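PDB 3JS4: superoxide dismutase from Anaplasma phagocytophilum, which probably converts superoxide radicals into molecular oxygen and hydrogen peroxide, using a bound iron ion that is alternately reduced and oxidised. Local coordinates for residues A[149-154]-A[183-188]. Numbering follows the deposited sequence.
Sequences GWVWLV and ATMDVW. With FE (Fe (III) ion), chain E.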
# COMPACT_ATOMS: atom_id res chain seq x y z
N GLY A 149 -7.21 7.39 -2.15
CA GLY A 149 -7.19 5.93 -2.07
C GLY A 149 -5.88 5.25 -2.40
O GLY A 149 -4.81 5.87 -2.30
N TRP A 150 -5.98 3.98 -2.80
CA TRP A 150 -4.84 3.10 -2.96
C TRP A 150 -5.04 2.17 -4.17
O TRP A 150 -6.16 1.73 -4.45
CB TRP A 150 -4.67 2.21 -1.70
CG TRP A 150 -4.46 3.00 -0.46
CD1 TRP A 150 -5.42 3.55 0.34
CD2 TRP A 150 -3.19 3.38 0.13
NE1 TRP A 150 -4.84 4.24 1.39
CE2 TRP A 150 -3.47 4.15 1.29
CE3 TRP A 150 -1.85 3.11 -0.20
CZ2 TRP A 150 -2.45 4.68 2.12
CZ3 TRP A 150 -0.84 3.62 0.64
CH2 TRP A 150 -1.15 4.41 1.77
N VAL A 151 -3.94 1.85 -4.85
CA VAL A 151 -3.94 0.83 -5.90
C VAL A 151 -3.16 -0.40 -5.39
O VAL A 151 -2.08 -0.26 -4.81
CB VAL A 151 -3.33 1.40 -7.18
CG1 VAL A 151 -3.22 0.36 -8.30
CG2 VAL A 151 -4.16 2.60 -7.63
N TRP A 152 -3.75 -1.58 -5.56
CA TRP A 152 -3.14 -2.83 -5.10
C TRP A 152 -2.88 -3.82 -6.23
O TRP A 152 -3.76 -4.07 -7.07
CB TRP A 152 -4.05 -3.51 -4.06
CG TRP A 152 -4.50 -2.59 -2.97
CD1 TRP A 152 -5.54 -1.71 -3.03
CD2 TRP A 152 -3.90 -2.42 -1.68
NE1 TRP A 152 -5.63 -1.00 -1.85
CE2 TRP A 152 -4.64 -1.41 -1.00
CE3 TRP A 152 -2.82 -3.02 -1.02
CZ2 TRP A 152 -4.34 -1.01 0.31
CZ3 TRP A 152 -2.51 -2.59 0.30
CH2 TRP A 152 -3.27 -1.61 0.93
N LEU A 153 -1.69 -4.42 -6.22
CA LEU A 153 -1.46 -5.68 -6.92
C LEU A 153 -1.79 -6.78 -5.91
O LEU A 153 -1.26 -6.80 -4.79
CB LEU A 153 -0.01 -5.83 -7.41
CG LEU A 153 0.37 -7.14 -8.11
CD1 LEU A 153 -0.56 -7.39 -9.33
CD2 LEU A 153 1.86 -7.18 -8.54
N VAL A 154 -2.70 -7.67 -6.28
CA VAL A 154 -3.11 -8.73 -5.36
C VAL A 154 -3.07 -10.08 -6.03
O VAL A 154 -3.10 -10.16 -7.27
CB VAL A 154 -4.56 -8.52 -4.79
CG1 VAL A 154 -4.65 -7.18 -4.07
CG2 VAL A 154 -5.63 -8.64 -5.92
N ALA A 183 1.50 -5.61 -3.23
CA ALA A 183 2.12 -4.27 -3.29
C ALA A 183 1.04 -3.22 -3.40
O ALA A 183 -0.05 -3.50 -3.90
CB ALA A 183 3.09 -4.17 -4.49
N THR A 184 1.35 -1.99 -2.95
CA THR A 184 0.40 -0.91 -3.08
C THR A 184 1.10 0.38 -3.51
O THR A 184 2.29 0.58 -3.27
CB THR A 184 -0.43 -0.66 -1.76
OG1 THR A 184 -1.53 0.22 -2.02
CG2 THR A 184 0.42 -0.06 -0.65
N MET A 185 0.32 1.23 -4.16
CA MET A 185 0.69 2.58 -4.54
C MET A 185 -0.38 3.53 -3.99
O MET A 185 -1.56 3.45 -4.36
CB MET A 185 0.75 2.69 -6.06
CG MET A 185 0.95 4.13 -6.54
SD MET A 185 0.99 4.28 -8.34
CE MET A 185 -0.71 3.88 -8.80
N ASP A 186 0.04 4.39 -3.07
CA ASP A 186 -0.79 5.45 -2.49
C ASP A 186 -1.20 6.43 -3.58
O ASP A 186 -0.33 7.01 -4.26
CB ASP A 186 0.07 6.18 -1.44
CG ASP A 186 -0.71 7.13 -0.54
OD1 ASP A 186 -1.91 7.36 -0.75
OD2 ASP A 186 -0.10 7.67 0.40
N VAL A 187 -2.50 6.63 -3.79
CA VAL A 187 -2.94 7.73 -4.65
C VAL A 187 -3.70 8.88 -3.95
O VAL A 187 -4.33 9.73 -4.63
CB VAL A 187 -3.67 7.25 -5.96
CG1 VAL A 187 -2.72 6.34 -6.80
CG2 VAL A 187 -4.98 6.58 -5.66
N TRP A 188 -3.61 8.95 -2.60
CA TRP A 188 -4.00 10.18 -1.94
C TRP A 188 -3.17 11.28 -2.57
O TRP A 188 -1.96 11.09 -2.85
CB TRP A 188 -3.74 10.15 -0.44
CG TRP A 188 -4.73 9.35 0.40
CD1 TRP A 188 -4.99 8.00 0.33
CD2 TRP A 188 -5.53 9.85 1.48
NE1 TRP A 188 -5.93 7.64 1.27
CE2 TRP A 188 -6.26 8.75 2.01
CE3 TRP A 188 -5.67 11.12 2.07
CZ2 TRP A 188 -7.15 8.88 3.08
CZ3 TRP A 188 -6.57 11.25 3.15
CH2 TRP A 188 -7.29 10.13 3.64
FE FE E . -0.35 8.63 2.18
O HOH W 1 -2.51 8.02 2.28
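D186 lies against the indole of W150 at the iron end of an antiparallel strand pair. Strand 149-156 is the middle of the three-stranded sheet of the iron/manganese superoxide dismutase C-terminal domain, with strand 179-186 beside it. D186 CB sits 3.4 Å from W150 CZ3. CG is anti to the backbone N (chi1 -168°) and lies over one face of the W150 ring, 3.6 Å from W150 CH2. Carboxylate and indole planes are stacked, 14° apart. D186 OD2 binds the iron at 2.0 Å, beside H45, H101 and H190. D186 OD1 accepts the backbone N-H of W188 at 3.0 Å, from above the carboxylate plane, which makes an Asx turn. W188 meets the W150 face in an offset edge-to-face pair, planes at 60°, and its NE1 hydrogen-bonds to N169 O.

Further along, T184 OG1 donates to V151 O (2.9 Å) from above the carbonyl plane, while M185 N reaches the same oxygen in plane. T184 CB lies 3.7 Å from the centroid of the W152 six-membered ring, a CH-pi contact. On the other sheet face, M185 CE meets V151 CG2.

The metal bond and Asx turn hold both D186 oxygens, OD1 also weakly by the iron-bound water. With the stacked ring they probably limit rotation of the carboxylate.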